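Local coordinates for cytochrome c (Chlorobaculum tepidum, PDB 3A9F), which probably carries electrons through a single covalently bound heme c as the C-terminal domain of the P840 photosynthetic reaction-centre cytochrome, at residues R37-K40 against C41-D45; S46-D49 against L50-K54; N62-V65 against K66-Q69. All coordinates share one frame; numbering follows the deposited sequence. Where two conformers were deposited one is given.

Contact 1: R37-K40 against C41-D45; sequences RCNK and CHTLD. With HEC (heme c), chain C.
The side-chain oxygen of N39 reaches across the loop to the backbone of L44: L44 N donates to N39 OD1 at 2.9 Å, nearly straight at 169°, coming from above the plane of the amide carbonyl. The same OD1 accepts a hydrogen from a water that in turn takes the D45 N-H, so two donors grip one oxygen, while ND2 is held by D35 O. In C38 and C41 alike SG lies beside the backbone N and anti to the carbonyl carbon (chi1 near -60°); this torsion sets each sulfur at a vinyl-derived carbon of the heme, where it forms a thioether, C38 SG to CAB and C41 SG to CAC. This is the CXXCH signature of c-type cytochromes, here C38 to H42, in the loop after helix 27-37. H42 binds the heme iron through NE2, 2.0 Å away, and uses ND1 on the far side of its ring to fix its rotation: ND1 donates to T43 O at 2.9 Å, with that oxygen in the ring plane although ND1 itself stands above the T43 carbonyl plane. This bond would probably raise the electron-donating power of the imidazole. L44 CD1 comes within 4.4 Å of C38 CB and lies 4.0 Å from the heme methyl CMB.

Contact 2: S46-D49 against L50-K54; sequences SVAD and LFRTK. With HEC (heme c), chain C.
V47 O takes the F51 N-H at 2.7 Å, in the carbonyl plane, and opens the ladder of i to i+4 bonds that R52 N to A48 O and T53 N to D49 O continue. The close-packed side of this turn faces the heme. V47 lays its two methyls over pyrrole ring A, CG2 3.6 Å from the heme C3A and CG1 above C2A. F51 stands next to it with CG anti to the backbone N (chi1 174°), which carries the ring past the porphyrin rim so that the heme methyl CMA meets its edge; the ring also touches F92 and V61. V47 occupies the N-cap position of helix 48-56, the helix that follows the heme-attachment loop and borders one propionate. Along that border L50 sets both methyls against the carboxylate, CD2 3.4 Å from the heme CGA, and K54, extended beyond CG, donates from NZ to the heme O2A at 2.9 Å. Y55 OH is also hydrogen-bonded to the heme. The K54 ammonium probably favours the ionised propionate. Away from the heme the packing gives way to water. D49 and R52 cross with their carboxylate and guanidinium planes 47° apart and no direct salt bridge, D49 OD1 lying 4.2 Å from R52 NH1; a water bridges them instead, donating to OD1 and accepting from NH1. R52 NH2 forms a salt bridge with the terminal carboxylate of F92, while its NH1 rests 3.8 Å from A48 CB. A second water accepts the L50 N-H.

Contact 3: N62-V65 against K66-Q69; sequences NLIV and KRMQ. With HEC (heme c), chain C.
Four backbone bonds tie N62-V65 to K66-Q69, among them K66 N to N62 O at 2.9 Å and M68 N to I64 O at 3.0 Å, the regular ladder of helix 61-70. M68 SD binds the heme iron at 2.3 Å, as the methionine axial ligand common in class I cytochromes c. Within K66-Q69, K66 NZ donates to Q69 OE1 at 2.7 Å, on a lone pair and in the carbonyl plane, and the same ammonium forms a salt bridge with D78. The lysine gets there by folding: bent at chi2 and chi3 (-61° and -77°), its chain runs alongside N62, K66 CG 3.5 Å from N62 OD1. An alanine here, lacking the ammonium and the chain, would probably leave Q69 OE1 and the D78 carboxylate without their shared cation and open a gap beside the N62 amide. On the heme side I64 and M68 point the same way, and I64 CD1 meets M68 CE at 3.6 Å, so that the isoleucine backs the ligand's methyl. In the modelled conformer described here, one of two, R67 crosses I64 obliquely, its CD 4.1 Å from I64 CD1. Helix 78-91 packs on V65, K66 and Q69 through A81, with L88 also against V65, and helix 48-56 meets I64 through Y55.

The three contacts follow one another along the chain and all reach the same heme. Contact 1 and contact 3 supply its axial ligands, H42 and M68, from opposite sides of the iron, with the porphyrin between them; their centres lie 13 Å apart and their nearest atoms about 4 Å. Contact 2 joins both. V47 CG2 packs against H42 CE1 at 3.6 Å, beside the histidine ligand, and F51 CE1 meets I64 CG2 at 3.7 Å, linking helix 48-56 to the methionine-bearing helix 61-70. The centre of contact 2 lies 12 Å from that of contact 1 and 14 Å from that of contact 3, so it flanks the heme beside both ligand-bearing segments.

Contact 1: R37-K40 against C41-D45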
loop_
_atom_site.group_PDB
_atom_site.type_symbol
_atom_site.label_atom_id
_atom_site.label_comp_id
_atom_site.label_asym_id
_atom_site.label_seq_id
_atom_site.Cartn_x
_atom_site.Cartn_y
_atom_site.Cartn_z
ATOM N N ARG A 37 -7.604 2.252 4.760
ATOM C CA ARG A 37 -6.448 2.928 5.339
ATOM C C ARG A 37 -5.924 4.084 4.494
ATOM O O ARG A 37 -5.346 5.014 5.037
ATOM C CB ARG A 37 -5.306 1.946 5.603
ATOM C CG ARG A 37 -5.623 0.889 6.663
ATOM C CD ARG A 37 -5.975 1.491 8.007
ATOM N NE ARG A 37 -6.058 0.450 9.032
ATOM C CZ ARG A 37 -6.962 0.428 10.016
ATOM N NH1 ARG A 37 -7.911 1.354 10.089
ATOM N NH2 ARG A 37 -6.924 -0.535 10.934
ATOM N N CYS A 38 -6.110 4.025 3.181
ATOM C CA CYS A 38 -5.451 4.977 2.291
ATOM C C CYS A 38 -6.395 6.029 1.727
ATOM O O CYS A 38 -6.024 6.743 0.792
ATOM C CB CYS A 38 -4.716 4.240 1.165
ATOM S SG CYS A 38 -3.482 3.069 1.756
ATOM N N ASN A 39 -7.565 6.186 2.348
ATOM C CA ASN A 39 -8.501 7.259 1.991
ATOM C C ASN A 39 -8.928 8.130 3.155
ATOM O O ASN A 39 -9.897 8.885 3.027
ATOM C CB ASN A 39 -9.744 6.693 1.299
ATOM C CG ASN A 39 -9.432 6.166 -0.080
ATOM O OD1 ASN A 39 -9.289 6.934 -1.022
ATOM N ND2 ASN A 39 -9.317 4.860 -0.205
ATOM N N LYS A 40 -8.189 8.052 4.264
ATOM C CA LYS A 40 -8.558 8.797 5.469
ATOM C C LYS A 40 -8.090 10.246 5.437
ATOM O O LYS A 40 -8.850 11.159 5.781
ATOM C CB LYS A 40 -7.998 8.118 6.715
ATOM C CG LYS A 40 -8.763 6.871 7.118
ATOM C CD LYS A 40 -10.182 7.206 7.629
ATOM C CE LYS A 40 -10.866 6.015 8.294
ATOM N NZ LYS A 40 -11.019 4.883 7.363
ATOM N N CYS A 41 -6.832 10.467 5.058
ATOM C CA CYS A 41 -6.268 11.830 5.078
ATOM C C CYS A 41 -6.327 12.531 3.743
ATOM O O CYS A 41 -6.285 13.755 3.672
ATOM C CB CYS A 41 -4.827 11.784 5.551
ATOM S SG CYS A 41 -4.659 11.085 7.200
ATOM N N HIS A 42 -6.356 11.732 2.688
ATOM C CA HIS A 42 -6.471 12.172 1.314
ATOM C C HIS A 42 -7.025 10.978 0.563
ATOM O O HIS A 42 -6.875 9.829 1.002
ATOM C CB HIS A 42 -5.095 12.565 0.735
ATOM C CG HIS A 42 -4.053 11.479 0.834
ATOM N ND1 HIS A 42 -3.953 10.443 -0.079
ATOM C CD2 HIS A 42 -3.045 11.291 1.720
ATOM C CE1 HIS A 42 -2.948 9.656 0.254
ATOM N NE2 HIS A 42 -2.372 10.144 1.338
ATOM N N THR A 43 -7.681 11.212 -0.556
ATOM C CA THR A 43 -8.078 10.079 -1.380
ATOM C C THR A 43 -6.844 9.418 -1.993
ATOM O O THR A 43 -5.828 10.069 -2.298
ATOM C CB THR A 43 -9.032 10.464 -2.512
ATOM O OG1 THR A 43 -8.324 11.283 -3.443
ATOM C CG2 THR A 43 -10.253 11.178 -1.984
ATOM N N LEU A 44 -6.918 8.106 -2.168
ATOM C CA LEU A 44 -5.864 7.427 -2.889
ATOM C C LEU A 44 -5.848 7.933 -4.331
ATOM O O LEU A 44 -4.772 8.117 -4.914
ATOM C CB LEU A 44 -6.041 5.908 -2.806
ATOM C CG LEU A 44 -4.973 5.045 -3.464
ATOM C CD1 LEU A 44 -3.574 5.408 -2.954
ATOM C CD2 LEU A 44 -5.274 3.571 -3.216
ATOM N N ASP A 45 -7.028 8.207 -4.889
ATOM C CA ASP A 45 -7.121 8.761 -6.250
ATOM C C ASP A 45 -6.245 9.996 -6.436
ATOM O O ASP A 45 -5.597 10.146 -7.480
ATOM C CB ASP A 45 -8.554 9.156 -6.593
ATOM C CG ASP A 45 -9.450 7.974 -6.905
ATOM O OD1 ASP A 45 -8.958 6.849 -7.116
ATOM O OD2 ASP A 45 -10.681 8.191 -6.966
HETATM FE FE HEC C . -0.660 9.473 2.190
HETATM C CHA HEC C . 0.985 11.943 0.515
HETATM C CHB HEC C . -0.077 7.331 -0.441
HETATM C CHC HEC C . -2.344 7.005 3.826
HETATM C CHD HEC C . -1.108 11.539 4.859
HETATM N NA HEC C . 0.266 9.614 0.406
HETATM C C1A HEC C . 0.904 10.730 -0.106
HETATM C C2A HEC C . 1.491 10.406 -1.388
HETATM C C3A HEC C . 1.209 9.112 -1.634
HETATM C C4A HEC C . 0.420 8.611 -0.539
HETATM C CMA HEC C . 1.577 8.254 -2.859
HETATM C CAA HEC C . 2.309 11.387 -2.246
HETATM C CBA HEC C . 3.773 11.322 -1.817
HETATM C CGA HEC C . 4.655 12.128 -2.728
HETATM O O1A HEC C . 4.236 13.209 -3.195
HETATM O O2A HEC C . 5.786 11.680 -2.984
HETATM N NB HEC C . -1.185 7.549 1.751
HETATM C C1B HEC C . -0.771 6.837 0.638
HETATM C C2B HEC C . -1.149 5.454 0.814
HETATM C C3B HEC C . -1.764 5.366 2.004
HETATM C C4B HEC C . -1.800 6.666 2.610
HETATM C CMB HEC C . -0.807 4.364 -0.224
HETATM C CAB HEC C . -2.311 4.157 2.770
HETATM C CBB HEC C . -1.112 3.275 3.205
HETATM N NC HEC C . -1.569 9.316 3.998
HETATM C C1C HEC C . -2.243 8.211 4.473
HETATM C C2C HEC C . -2.804 8.528 5.757
HETATM C C3C HEC C . -2.490 9.815 6.036
HETATM C C4C HEC C . -1.677 10.301 4.952
HETATM C CMC HEC C . -3.703 7.573 6.548
HETATM C CAC HEC C . -2.851 10.687 7.260
HETATM C CBC HEC C . -2.448 10.053 8.615
HETATM N ND HEC C . -0.144 11.417 2.608
HETATM C C1D HEC C . -0.400 12.060 3.809
HETATM C C2D HEC C . 0.164 13.386 3.781
HETATM C C3D HEC C . 0.799 13.511 2.449
HETATM C C4D HEC C . 0.577 12.261 1.777
HETATM C CMD HEC C . 0.094 14.378 4.928
HETATM C CAD HEC C . 1.540 14.741 1.922
HETATM C CBD HEC C . 2.966 14.784 2.460
HETATM C CGD HEC C . 3.771 13.707 1.798
HETATM O O1D HEC C . 3.956 13.759 0.558
HETATM O O2D HEC C . 4.197 12.775 2.524
HETATM O O HOH W 1 -9.562 7.031 -3.832
#

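Contact 2: S46-D49 against L50-K54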
loop_
_atom_site.group_PDB
_atom_site.type_symbol
_atom_site.label_atom_id
_atom_site.label_comp_id
_atom_site.label_asym_id
_atom_site.label_seq_id
_atom_site.Cartn_x
_atom_site.Cartn_y
_atom_site.Cartn_z
ATOM N N SER A 46 -6.208 10.871 -5.429
ATOM C CA SER A 46 -5.506 12.150 -5.562
ATOM C C SER A 46 -3.981 12.012 -5.682
ATOM O O SER A 46 -3.291 12.946 -6.120
ATOM C CB SER A 46 -5.882 13.081 -4.413
ATOM O OG SER A 46 -5.258 12.686 -3.201
ATOM N N VAL A 47 -3.467 10.834 -5.327
ATOM C CA VAL A 47 -2.035 10.572 -5.376
ATOM C C VAL A 47 -1.697 9.356 -6.236
ATOM O O VAL A 47 -0.550 8.915 -6.247
ATOM C CB VAL A 47 -1.416 10.398 -3.963
ATOM C CG1 VAL A 47 -1.535 11.699 -3.147
ATOM C CG2 VAL A 47 -2.046 9.221 -3.214
ATOM N N ALA A 48 -2.688 8.851 -6.974
ATOM C CA ALA A 48 -2.563 7.576 -7.700
ATOM C C ALA A 48 -1.510 7.614 -8.791
ATOM O O ALA A 48 -0.686 6.700 -8.884
ATOM C CB ALA A 48 -3.917 7.154 -8.264
ATOM N N ASP A 49 -1.539 8.660 -9.611
ATOM C CA ASP A 49 -0.584 8.769 -10.710
ATOM C C ASP A 49 0.834 8.872 -10.188
ATOM O O ASP A 49 1.742 8.207 -10.693
ATOM C CB ASP A 49 -0.886 10.004 -11.563
ATOM C CG ASP A 49 -2.183 9.887 -12.342
ATOM O OD1 ASP A 49 -2.710 8.762 -12.486
ATOM O OD2 ASP A 49 -2.668 10.941 -12.830
ATOM N N LEU A 50 1.016 9.724 -9.186
ATOM C CA LEU A 50 2.289 9.890 -8.512
ATOM C C LEU A 50 2.720 8.571 -7.876
ATOM O O LEU A 50 3.881 8.173 -7.976
ATOM C CB LEU A 50 2.162 10.971 -7.443
ATOM C CG LEU A 50 3.397 11.435 -6.672
ATOM C CD1 LEU A 50 3.087 12.774 -6.057
ATOM C CD2 LEU A 50 3.788 10.457 -5.595
ATOM N N PHE A 51 1.790 7.894 -7.209
ATOM C CA PHE A 51 2.125 6.614 -6.613
ATOM C C PHE A 51 2.710 5.653 -7.644
ATOM O O PHE A 51 3.742 5.019 -7.399
ATOM C CB PHE A 51 0.918 5.970 -5.937
ATOM C CG PHE A 51 1.213 4.597 -5.434
ATOM C CD1 PHE A 51 1.910 4.417 -4.247
ATOM C CD2 PHE A 51 0.890 3.479 -6.202
ATOM C CE1 PHE A 51 2.222 3.134 -3.794
ATOM C CE2 PHE A 51 1.196 2.195 -5.752
ATOM C CZ PHE A 51 1.868 2.028 -4.553
ATOM N N ARG A 52 2.034 5.536 -8.783
ATOM C CA ARG A 52 2.461 4.586 -9.817
ATOM C C ARG A 52 3.833 4.930 -10.369
ATOM O O ARG A 52 4.681 4.052 -10.509
ATOM C CB ARG A 52 1.414 4.490 -10.929
ATOM C CG ARG A 52 0.147 3.767 -10.513
ATOM C CD ARG A 52 -0.816 3.597 -11.672
ATOM N NE ARG A 52 -2.039 2.930 -11.234
ATOM C CZ ARG A 52 -3.197 3.545 -11.007
ATOM N NH1 ARG A 52 -3.324 4.855 -11.207
ATOM N NH2 ARG A 52 -4.244 2.841 -10.594
ATOM N N THR A 53 4.058 6.202 -10.684
ATOM C CA THR A 53 5.308 6.605 -11.340
ATOM C C THR A 53 6.486 6.687 -10.370
ATOM O O THR A 53 7.591 6.246 -10.685
ATOM C CB THR A 53 5.163 7.940 -12.105
ATOM O OG1 THR A 53 4.892 8.992 -11.181
ATOM C CG2 THR A 53 4.037 7.862 -13.126
ATOM N N LYS A 54 6.247 7.220 -9.176
ATOM C CA LYS A 54 7.326 7.487 -8.234
ATOM C C LYS A 54 7.672 6.296 -7.345
ATOM O O LYS A 54 8.819 6.146 -6.932
ATOM C CB LYS A 54 6.983 8.721 -7.391
ATOM C CG LYS A 54 8.051 9.171 -6.408
ATOM C CD LYS A 54 7.711 10.556 -5.855
ATOM C CE LYS A 54 8.709 11.003 -4.806
ATOM N NZ LYS A 54 8.325 12.346 -4.265
HETATM FE FE HEC C . -0.660 9.473 2.190
HETATM C CHA HEC C . 0.985 11.943 0.515
HETATM C CHB HEC C . -0.077 7.331 -0.441
HETATM C CHC HEC C . -2.344 7.005 3.826
HETATM C CHD HEC C . -1.108 11.539 4.859
HETATM N NA HEC C . 0.266 9.614 0.406
HETATM C C1A HEC C . 0.904 10.730 -0.106
HETATM C C2A HEC C . 1.491 10.406 -1.388
HETATM C C3A HEC C . 1.209 9.112 -1.634
HETATM C C4A HEC C . 0.420 8.611 -0.539
HETATM C CMA HEC C . 1.577 8.254 -2.859
HETATM C CAA HEC C . 2.309 11.387 -2.246
HETATM C CBA HEC C . 3.773 11.322 -1.817
HETATM C CGA HEC C . 4.655 12.128 -2.728
HETATM O O1A HEC C . 4.236 13.209 -3.195
HETATM O O2A HEC C . 5.786 11.680 -2.984
HETATM N NB HEC C . -1.185 7.549 1.751
HETATM C C1B HEC C . -0.771 6.837 0.638
HETATM C C2B HEC C . -1.149 5.454 0.814
HETATM C C3B HEC C . -1.764 5.366 2.004
HETATM C C4B HEC C . -1.800 6.666 2.610
HETATM C CMB HEC C . -0.807 4.364 -0.224
HETATM C CAB HEC C . -2.311 4.157 2.770
HETATM C CBB HEC C . -1.112 3.275 3.205
HETATM N NC HEC C . -1.569 9.316 3.998
HETATM C C1C HEC C . -2.243 8.211 4.473
HETATM C C2C HEC C . -2.804 8.528 5.757
HETATM C C3C HEC C . -2.490 9.815 6.036
HETATM C C4C HEC C . -1.677 10.301 4.952
HETATM C CMC HEC C . -3.703 7.573 6.548
HETATM C CAC HEC C . -2.851 10.687 7.260
HETATM C CBC HEC C . -2.448 10.053 8.615
HETATM N ND HEC C . -0.144 11.417 2.608
HETATM C C1D HEC C . -0.400 12.060 3.809
HETATM C C2D HEC C . 0.164 13.386 3.781
HETATM C C3D HEC C . 0.799 13.511 2.449
HETATM C C4D HEC C . 0.577 12.261 1.777
HETATM C CMD HEC C . 0.094 14.378 4.928
HETATM C CAD HEC C . 1.540 14.741 1.922
HETATM C CBD HEC C . 2.966 14.784 2.460
HETATM C CGD HEC C . 3.771 13.707 1.798
HETATM O O1D HEC C . 3.956 13.759 0.558
HETATM O O2D HEC C . 4.197 12.775 2.524
HETATM O O HOH W 2 -1.026 11.769 -8.505
HETATM O O HOH W 3 -1.707 6.471 -13.095
#

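Contact 3: N62-V65 against K66-Q69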
loop_
_atom_site.group_PDB
_atom_site.type_symbol
_atom_site.label_atom_id
_atom_site.label_comp_id
_atom_site.label_asym_id
_atom_site.label_seq_id
_atom_site.Cartn_x
_atom_site.Cartn_y
_atom_site.Cartn_z
ATOM N N ASN A 62 6.834 -0.331 -0.422
ATOM C CA ASN A 62 6.933 -0.413 1.031
ATOM C C ASN A 62 7.451 0.887 1.635
ATOM O O ASN A 62 6.985 1.312 2.685
ATOM C CB ASN A 62 7.807 -1.586 1.475
ATOM C CG ASN A 62 7.706 -1.828 2.953
ATOM O OD1 ASN A 62 6.616 -2.089 3.475
ATOM N ND2 ASN A 62 8.828 -1.720 3.654
ATOM N N LEU A 63 8.399 1.527 0.949
ATOM C CA LEU A 63 8.910 2.818 1.386
ATOM C C LEU A 63 7.779 3.799 1.674
ATOM O O LEU A 63 7.714 4.389 2.760
ATOM C CB LEU A 63 9.868 3.401 0.336
ATOM C CG LEU A 63 10.503 4.751 0.672
ATOM C CD1 LEU A 63 11.544 4.585 1.772
ATOM C CD2 LEU A 63 11.140 5.370 -0.567
ATOM N N ILE A 64 6.888 3.976 0.707
ATOM C CA ILE A 64 5.850 4.982 0.882
ATOM C C ILE A 64 4.780 4.524 1.895
ATOM O O ILE A 64 4.278 5.344 2.682
ATOM C CB ILE A 64 5.262 5.490 -0.468
ATOM C CG1 ILE A 64 4.434 6.767 -0.265
ATOM C CG2 ILE A 64 4.440 4.432 -1.184
ATOM C CD1 ILE A 64 5.193 7.946 0.319
ATOM N N VAL A 65 4.445 3.229 1.914
ATOM C CA VAL A 65 3.435 2.736 2.866
ATOM C C VAL A 65 3.936 2.934 4.292
ATOM O O VAL A 65 3.171 3.381 5.167
ATOM C CB VAL A 65 3.076 1.279 2.571
ATOM C CG1 VAL A 65 2.199 0.693 3.667
ATOM C CG2 VAL A 65 2.370 1.181 1.203
ATOM N N LYS A 66 5.220 2.636 4.521
ATOM C CA LYS A 66 5.799 2.806 5.849
ATOM C C LYS A 66 5.894 4.288 6.252
ATOM O O LYS A 66 5.716 4.626 7.431
ATOM C CB LYS A 66 7.152 2.082 5.965
ATOM C CG LYS A 66 7.071 0.541 5.810
ATOM C CD LYS A 66 6.220 -0.213 6.848
ATOM C CE LYS A 66 6.932 -0.359 8.184
ATOM N NZ LYS A 66 6.133 -1.178 9.154
ATOM N N ARG A 67 6.139 5.176 5.285
ATOM C CA ARG A 67 6.117 6.608 5.567
ATOM C C ARG A 67 4.732 7.030 6.040
ATOM O O ARG A 67 4.593 7.713 7.061
ATOM C CB ARG A 67 6.521 7.408 4.338
ATOM C CG ARG A 67 6.700 8.871 4.617
ATOM C CD ARG A 67 7.337 9.538 3.429
ATOM N NE ARG A 67 8.675 9.022 3.157
ATOM C CZ ARG A 67 9.341 9.221 2.024
ATOM N NH1 ARG A 67 8.791 9.920 1.042
ATOM N NH2 ARG A 67 10.554 8.718 1.868
ATOM N N MET A 68 3.700 6.612 5.311
ATOM C CA MET A 68 2.334 6.928 5.720
ATOM C C MET A 68 2.005 6.347 7.095
ATOM O O MET A 68 1.404 7.022 7.940
ATOM C CB MET A 68 1.341 6.454 4.657
ATOM C CG MET A 68 1.590 7.074 3.292
ATOM S SD MET A 68 1.246 8.868 3.317
ATOM C CE MET A 68 2.718 9.390 2.432
ATOM N N GLN A 69 2.435 5.114 7.334
ATOM C CA GLN A 69 2.210 4.500 8.629
ATOM C C GLN A 69 2.764 5.340 9.766
ATOM O O GLN A 69 2.135 5.463 10.824
ATOM C CB GLN A 69 2.840 3.120 8.676
ATOM C CG GLN A 69 2.712 2.449 10.056
ATOM C CD GLN A 69 3.390 1.120 10.138
ATOM O OE1 GLN A 69 4.287 0.837 9.372
ATOM N NE2 GLN A 69 2.952 0.288 11.063
HETATM FE FE HEC C . -0.660 9.473 2.190
HETATM C CHA HEC C . 0.985 11.943 0.515
HETATM C CHB HEC C . -0.077 7.331 -0.441
HETATM C CHC HEC C . -2.344 7.005 3.826
HETATM C CHD HEC C . -1.108 11.539 4.859
HETATM N NA HEC C . 0.266 9.614 0.406
HETATM C C1A HEC C . 0.904 10.730 -0.106
HETATM C C2A HEC C . 1.491 10.406 -1.388
HETATM C C3A HEC C . 1.209 9.112 -1.634
HETATM C C4A HEC C . 0.420 8.611 -0.539
HETATM C CMA HEC C . 1.577 8.254 -2.859
HETATM C CAA HEC C . 2.309 11.387 -2.246
HETATM C CBA HEC C . 3.773 11.322 -1.817
HETATM C CGA HEC C . 4.655 12.128 -2.728
HETATM O O1A HEC C . 4.236 13.209 -3.195
HETATM O O2A HEC C . 5.786 11.680 -2.984
HETATM N NB HEC C . -1.185 7.549 1.751
HETATM C C1B HEC C . -0.771 6.837 0.638
HETATM C C2B HEC C . -1.149 5.454 0.814
HETATM C C3B HEC C . -1.764 5.366 2.004
HETATM C C4B HEC C . -1.800 6.666 2.610
HETATM C CMB HEC C . -0.807 4.364 -0.224
HETATM C CAB HEC C . -2.311 4.157 2.770
HETATM C CBB HEC C . -1.112 3.275 3.205
HETATM N NC HEC C . -1.569 9.316 3.998
HETATM C C1C HEC C . -2.243 8.211 4.473
HETATM C C2C HEC C . -2.804 8.528 5.757
HETATM C C3C HEC C . -2.490 9.815 6.036
HETATM C C4C HEC C . -1.677 10.301 4.952
HETATM C CMC HEC C . -3.703 7.573 6.548
HETATM C CAC HEC C . -2.851 10.687 7.260
HETATM C CBC HEC C . -2.448 10.053 8.615
HETATM N ND HEC C . -0.144 11.417 2.608
HETATM C C1D HEC C . -0.400 12.060 3.809
HETATM C C2D HEC C . 0.164 13.386 3.781
HETATM C C3D HEC C . 0.799 13.511 2.449
HETATM C C4D HEC C . 0.577 12.261 1.777
HETATM C CMD HEC C . 0.094 14.378 4.928
HETATM C CAD HEC C . 1.540 14.741 1.922
HETATM C CBD HEC C . 2.966 14.784 2.460
HETATM C CGD HEC C . 3.771 13.707 1.798
HETATM O O1D HEC C . 3.956 13.759 0.558
HETATM O O2D HEC C . 4.197 12.775 2.524
#